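PDB 2POZ: putative dehydratase from Mesorhizobium loti, which is of unknown function but belongs to the mandelate racemase/muconate lactonizing enzyme group of the enolase superfamily and may act as a lyase. Local coordinates for residues T6-K14 with I375-T384. Numbering follows the deposited sequence.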
ATOM      1  N   THR A   6      29.157 -41.901 -12.560  1.00 13.56           N
ATOM      2  CA  THR A   6      29.318 -42.771 -13.713  1.00 15.39           C
ATOM      3  C   THR A   6      27.995 -43.229 -14.317  1.00 16.12           C
ATOM      4  O   THR A   6      27.959 -43.705 -15.450  1.00 17.22           O
ATOM      5  CB  THR A   6      30.136 -44.005 -13.338  1.00 16.11           C
ATOM      6  OG1 THR A   6      29.583 -44.593 -12.156  1.00 17.10           O
ATOM      7  CG2 THR A   6      31.588 -43.624 -13.084  1.00 16.10           C
ATOM      8  N   GLY A   7      26.912 -43.087 -13.562  1.00 15.44           N
ATOM      9  CA  GLY A   7      25.619 -43.498 -14.075  1.00 15.63           C
ATOM     10  C   GLY A   7      24.444 -43.089 -13.206  1.00 15.40           C
ATOM     11  O   GLY A   7      24.583 -42.911 -11.996  1.00 13.81           O
ATOM     12  N   VAL A   8      23.284 -42.941 -13.839  1.00 14.90           N
ATOM     13  CA  VAL A   8      22.056 -42.559 -13.146  1.00 13.98           C
ATOM     14  C   VAL A   8      20.921 -43.462 -13.620  1.00 14.31           C
ATOM     15  O   VAL A   8      20.648 -43.543 -14.816  1.00 16.46           O
ATOM     16  CB  VAL A   8      21.648 -41.082 -13.446  1.00 14.03           C
ATOM     17  CG1 VAL A   8      20.357 -40.750 -12.716  1.00 12.72           C
ATOM     18  CG2 VAL A   8      22.761 -40.118 -13.022  1.00 14.05           C
ATOM     19  N   ASN A   9      20.272 -44.142 -12.682  1.00 13.22           N
ATOM     20  CA  ASN A   9      19.152 -45.021 -13.003  1.00 15.24           C
ATOM     21  C   ASN A   9      17.861 -44.376 -12.515  1.00 14.04           C
ATOM     22  O   ASN A   9      17.811 -43.817 -11.418  1.00 14.93           O
ATOM     23  CB  ASN A   9      19.321 -46.391 -12.333  1.00 13.25           C
ATOM     24  CG  ASN A   9      20.339 -47.277 -13.045  1.00 17.28           C
ATOM     25  OD1 ASN A   9      20.873 -48.212 -12.454  1.00 21.58           O
ATOM     26  ND2 ASN A   9      20.595 -46.997 -14.315  1.00 12.52           N
ATOM     27  N   ILE A  10      16.823 -44.465 -13.339  1.00 12.39           N
ATOM     28  CA  ILE A  10      15.524 -43.897 -13.016  1.00 11.94           C
ATOM     29  C   ILE A  10      14.493 -45.015 -12.940  1.00 13.29           C
ATOM     30  O   ILE A  10      14.352 -45.806 -13.871  1.00 11.95           O
ATOM     31  CB  ILE A  10      15.101 -42.883 -14.085  1.00 12.29           C
ATOM     32  CG1 ILE A  10      16.166 -41.788 -14.191  1.00 14.58           C
ATOM     33  CG2 ILE A  10      13.750 -42.271 -13.722  1.00 12.71           C
ATOM     34  CD1 ILE A  10      16.189 -41.090 -15.518  1.00 16.67           C
ATOM     35  N   TYR A  11      13.772 -45.056 -11.826  1.00 12.83           N
ATOM     36  CA  TYR A  11      12.772 -46.086 -11.580  1.00 12.36           C
ATOM     37  C   TYR A  11      11.381 -45.477 -11.451  1.00 13.61           C
ATOM     38  O   TYR A  11      11.196 -44.495 -10.732  1.00 14.32           O
ATOM     39  CB  TYR A  11      13.124 -46.826 -10.283  1.00 13.78           C
ATOM     40  CG  TYR A  11      14.535 -47.381 -10.255  1.00 14.31           C
ATOM     41  CD1 TYR A  11      14.799 -48.693 -10.648  1.00 14.12           C
ATOM     42  CD2 TYR A  11      15.617 -46.578  -9.872  1.00 15.49           C
ATOM     43  CE1 TYR A  11      16.107 -49.198 -10.663  1.00 13.03           C
ATOM     44  CE2 TYR A  11      16.933 -47.074  -9.883  1.00 15.43           C
ATOM     45  CZ  TYR A  11      17.164 -48.385 -10.281  1.00 16.36           C
ATOM     46  OH  TYR A  11      18.449 -48.881 -10.305  1.00 16.25           O
ATOM     47  N   LEU A  12      10.414 -46.054 -12.160  1.00 12.82           N
ATOM     48  CA  LEU A  12       9.030 -45.604 -12.104  1.00 13.27           C
ATOM     49  C   LEU A  12       8.254 -46.791 -11.539  1.00 13.54           C
ATOM     50  O   LEU A  12       7.858 -47.691 -12.264  1.00 13.30           O
ATOM     51  CB  LEU A  12       8.520 -45.239 -13.501  1.00 14.30           C
ATOM     52  CG  LEU A  12       7.050 -44.831 -13.643  1.00 16.56           C
ATOM     53  CD1 LEU A  12       6.681 -43.754 -12.636  1.00 14.53           C
ATOM     54  CD2 LEU A  12       6.809 -44.344 -15.067  1.00 14.66           C
ATOM     55  N   LEU A  13       8.057 -46.789 -10.231  1.00 13.12           N
ATOM     56  CA  LEU A  13       7.369 -47.886  -9.574  1.00 14.13           C
ATOM     57  C   LEU A  13       5.857 -47.911  -9.668  1.00 15.20           C
ATOM     58  O   LEU A  13       5.200 -46.911  -9.955  1.00 15.67           O
ATOM     59  CB  LEU A  13       7.726 -47.926  -8.088  1.00 12.37           C
ATOM     60  CG  LEU A  13       9.043 -48.539  -7.605  1.00 15.09           C
ATOM     61  CD1 LEU A  13      10.217 -47.761  -8.152  1.00 14.48           C
ATOM     62  CD2 LEU A  13       9.059 -48.533  -6.082  1.00 14.24           C
ATOM     63  N   LYS A  14       5.329 -49.103  -9.427  1.00 16.76           N
ATOM     64  CA  LYS A  14       3.899 -49.336  -9.346  1.00 17.23           C
ATOM     65  C   LYS A  14       3.893 -49.876  -7.933  1.00 16.09           C
ATOM     66  O   LYS A  14       4.340 -50.995  -7.693  1.00 17.05           O
ATOM     67  CB  LYS A  14       3.425 -50.419 -10.320  1.00 20.95           C
ATOM     68  CG  LYS A  14       1.913 -50.667 -10.228  1.00 25.57           C
ATOM     69  CD  LYS A  14       1.428 -51.766 -11.167  1.00 28.20           C
ATOM     70  CE  LYS A  14       1.736 -53.149 -10.618  1.00 31.02           C
ATOM     71  NZ  LYS A  14       1.051 -54.218 -11.403  1.00 29.60           N
ATOM     72  N   ILE A 375      13.288 -52.800  -6.771  1.00 14.57           N
ATOM     73  CA  ILE A 375      13.070 -51.691  -7.692  1.00 14.62           C
ATOM     74  C   ILE A 375      13.567 -51.951  -9.113  1.00 15.51           C
ATOM     75  O   ILE A 375      13.100 -51.320 -10.062  1.00 13.12           O
ATOM     76  CB  ILE A 375      13.732 -50.391  -7.175  1.00 16.27           C
ATOM     77  CG1 ILE A 375      15.254 -50.558  -7.130  1.00 16.20           C
ATOM     78  CG2 ILE A 375      13.179 -50.035  -5.796  1.00 16.66           C
ATOM     79  CD1 ILE A 375      15.998 -49.310  -6.720  1.00 12.71           C
ATOM     80  N   GLU A 376      14.514 -52.877  -9.262  1.00 16.00           N
ATOM     81  CA  GLU A 376      15.063 -53.194 -10.577  1.00 17.49           C
ATOM     82  C   GLU A 376      13.993 -53.489 -11.636  1.00 15.95           C
ATOM     83  O   GLU A 376      14.135 -53.080 -12.788  1.00 15.82           O
ATOM     84  CB  GLU A 376      16.040 -54.369 -10.463  1.00 21.38           C
ATOM     85  CG  GLU A 376      16.796 -54.701 -11.743  1.00 27.63           C
ATOM     86  CD  GLU A 376      17.553 -53.512 -12.316  1.00 30.67           C
ATOM     87  OE1 GLU A 376      18.041 -52.666 -11.529  1.00 32.13           O
ATOM     88  OE2 GLU A 376      17.674 -53.437 -13.560  1.00 32.62           O
ATOM     89  N   PRO A 377      12.907 -54.198 -11.263  1.00 14.77           N
ATOM     90  CA  PRO A 377      11.853 -54.502 -12.236  1.00 14.16           C
ATOM     91  C   PRO A 377      11.192 -53.234 -12.779  1.00 13.62           C
ATOM     92  O   PRO A 377      10.551 -53.254 -13.832  1.00 14.18           O
ATOM     93  CB  PRO A 377      10.860 -55.342 -11.429  1.00 14.91           C
ATOM     94  CG  PRO A 377      11.724 -56.018 -10.422  1.00 17.44           C
ATOM     95  CD  PRO A 377      12.655 -54.894  -9.990  1.00 16.07           C
ATOM     96  N   TYR A 378      11.361 -52.132 -12.058  1.00 13.14           N
ATOM     97  CA  TYR A 378      10.751 -50.871 -12.449  1.00 12.15           C
ATOM     98  C   TYR A 378      11.715 -49.872 -13.100  1.00 13.00           C
ATOM     99  O   TYR A 378      11.370 -48.701 -13.314  1.00 10.13           O
ATOM    100  CB  TYR A 378      10.058 -50.270 -11.225  1.00 12.65           C
ATOM    101  CG  TYR A 378       8.966 -51.180 -10.699  1.00 13.33           C
ATOM    102  CD1 TYR A 378       7.766 -51.342 -11.398  1.00 12.66           C
ATOM    103  CD2 TYR A 378       9.162 -51.943  -9.545  1.00 14.42           C
ATOM    104  CE1 TYR A 378       6.787 -52.250 -10.960  1.00 13.65           C
ATOM    105  CE2 TYR A 378       8.197 -52.848  -9.105  1.00 14.24           C
ATOM    106  CZ  TYR A 378       7.015 -52.996  -9.816  1.00 14.93           C
ATOM    107  OH  TYR A 378       6.072 -53.901  -9.379  1.00 16.09           O
ATOM    108  N   LEU A 379      12.915 -50.345 -13.427  1.00 11.90           N
ATOM    109  CA  LEU A 379      13.910 -49.509 -14.091  1.00 13.72           C
ATOM    110  C   LEU A 379      13.219 -48.927 -15.313  1.00 12.29           C
ATOM    111  O   LEU A 379      12.688 -49.664 -16.129  1.00 13.20           O
ATOM    112  CB  LEU A 379      15.108 -50.359 -14.525  1.00 13.14           C
ATOM    113  CG  LEU A 379      16.281 -49.634 -15.188  1.00 15.40           C
ATOM    114  CD1 LEU A 379      16.879 -48.600 -14.218  1.00  9.63           C
ATOM    115  CD2 LEU A 379      17.339 -50.664 -15.595  1.00 15.75           C
ATOM    116  N   TRP A 380      13.233 -47.605 -15.439  1.00 11.98           N
ATOM    117  CA  TRP A 380      12.573 -46.925 -16.549  1.00 11.92           C
ATOM    118  C   TRP A 380      13.577 -46.328 -17.542  1.00 13.29           C
ATOM    119  O   TRP A 380      13.288 -46.188 -18.727  1.00 13.52           O
ATOM    120  CB  TRP A 380      11.679 -45.817 -15.988  1.00 12.71           C
ATOM    121  CG  TRP A 380      10.770 -45.161 -16.981  1.00 12.33           C
ATOM    122  CD1 TRP A 380       9.553 -45.622 -17.420  1.00 10.44           C
ATOM    123  CD2 TRP A 380      10.975 -43.895 -17.620  1.00 11.37           C
ATOM    124  NE1 TRP A 380       8.991 -44.713 -18.284  1.00 10.07           N
ATOM    125  CE2 TRP A 380       9.842 -43.644 -18.425  1.00 11.23           C
ATOM    126  CE3 TRP A 380      12.005 -42.942 -17.585  1.00  8.12           C
ATOM    127  CZ2 TRP A 380       9.708 -42.480 -19.191  1.00  9.73           C
ATOM    128  CZ3 TRP A 380      11.875 -41.788 -18.340  1.00  9.18           C
ATOM    129  CH2 TRP A 380      10.729 -41.565 -19.135  1.00 11.15           C
ATOM    130  N   ALA A 381      14.752 -45.960 -17.054  1.00 13.82           N
ATOM    131  CA  ALA A 381      15.781 -45.406 -17.924  1.00 16.38           C
ATOM    132  C   ALA A 381      17.128 -45.456 -17.229  1.00 17.56           C
ATOM    133  O   ALA A 381      17.201 -45.399 -16.001  1.00 17.80           O
ATOM    134  CB  ALA A 381      15.438 -43.960 -18.313  1.00 16.13           C
ATOM    135  N   SER A 382      18.184 -45.575 -18.027  1.00 19.66           N
ATOM    136  CA  SER A 382      19.556 -45.627 -17.536  1.00 23.52           C
ATOM    137  C   SER A 382      20.398 -44.648 -18.338  1.00 23.59           C
ATOM    138  O   SER A 382      20.300 -44.606 -19.558  1.00 23.01           O
ATOM    139  CB  SER A 382      20.139 -47.034 -17.703  1.00 24.53           C
ATOM    140  OG  SER A 382      19.507 -47.952 -16.832  1.00 31.25           O
ATOM    141  N   CYS A 383      21.223 -43.865 -17.651  1.00 23.72           N
ATOM    142  CA  CYS A 383      22.081 -42.891 -18.321  1.00 27.27           C
ATOM    143  C   CYS A 383      23.524 -43.125 -17.886  1.00 26.61           C
ATOM    144  O   CYS A 383      23.828 -43.077 -16.693  1.00 23.03           O
ATOM    145  CB  CYS A 383      21.666 -41.464 -17.942  1.00 27.78           C
ATOM    146  SG  CYS A 383      19.883 -41.178 -17.925  1.00 37.38           S
ATOM    147  N   THR A 384      24.405 -43.381 -18.848  1.00 28.39           N
ATOM    148  CA  THR A 384      25.819 -43.619 -18.553  1.00 31.18           C
ATOM    149  C   THR A 384      26.737 -42.817 -19.483  1.00 33.01           C
ATOM    150  O   THR A 384      27.972 -42.926 -19.314  1.00 33.03           O
ATOM    151  CB  THR A 384      26.179 -45.116 -18.696  1.00 32.56           C
ATOM    152  OG1 THR A 384      25.786 -45.574 -19.996  1.00 34.19           O
ATOM    153  CG2 THR A 384      25.475 -45.958 -17.625  1.00 33.09           C
TER
HETATM  154  O   HOH W   1       3.947 -53.767  -7.161  1.00 13.29           O
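With its CG anti to the carbonyl carbon (chi1 -54°), Tyr11 lays its ring between Ile375 and Leu379. Ile375 CD1 sits over the centre of one ring face in a CH-pi contact; Leu379, its CG turned anti to the backbone N (chi1 -177°), sends CD1 over the opposite face, 3.7 Å from Tyr11 CE1. The carboxylate of Glu376 stands near the ring edge, while Tyr11 OH makes a weak hydrogen bond to Glu24. A serine in place of Tyr11 would probably leave Ile375 and Leu379 facing a gap and Glu24 without its phenolic partner.

The pairing illustrates how a chain's two ends can share one sheet: strand 379-383, close to the C-terminus, runs antiparallel to strand 5-12 and is outermost, within this chain, in the sheet of the enolase-type N-terminal domain. Val8 and Cys383 exchange two backbone hydrogen bonds. A classic beta bulge follows, in which Ile10 O accepts from both Trp380 N at 2.6 Å and Ala381 N at 3.2 Å. Beyond it, Leu12 N donates to Tyr378 O at 3.0 Å. Leu12 CD2 lies 3.8 Å from Trp380 CD1, the two side chains running alongside each other, and Trp380 packs on Trp380 of a second subunit. On the face carrying Val8, Ile10 and Cys383, helix 45-59 covers the sheet. Past the strands, Lys14 N lies over one face of the Tyr378 ring, offset toward its rim, and a water bridges Lys14 O and Tyr378 OH.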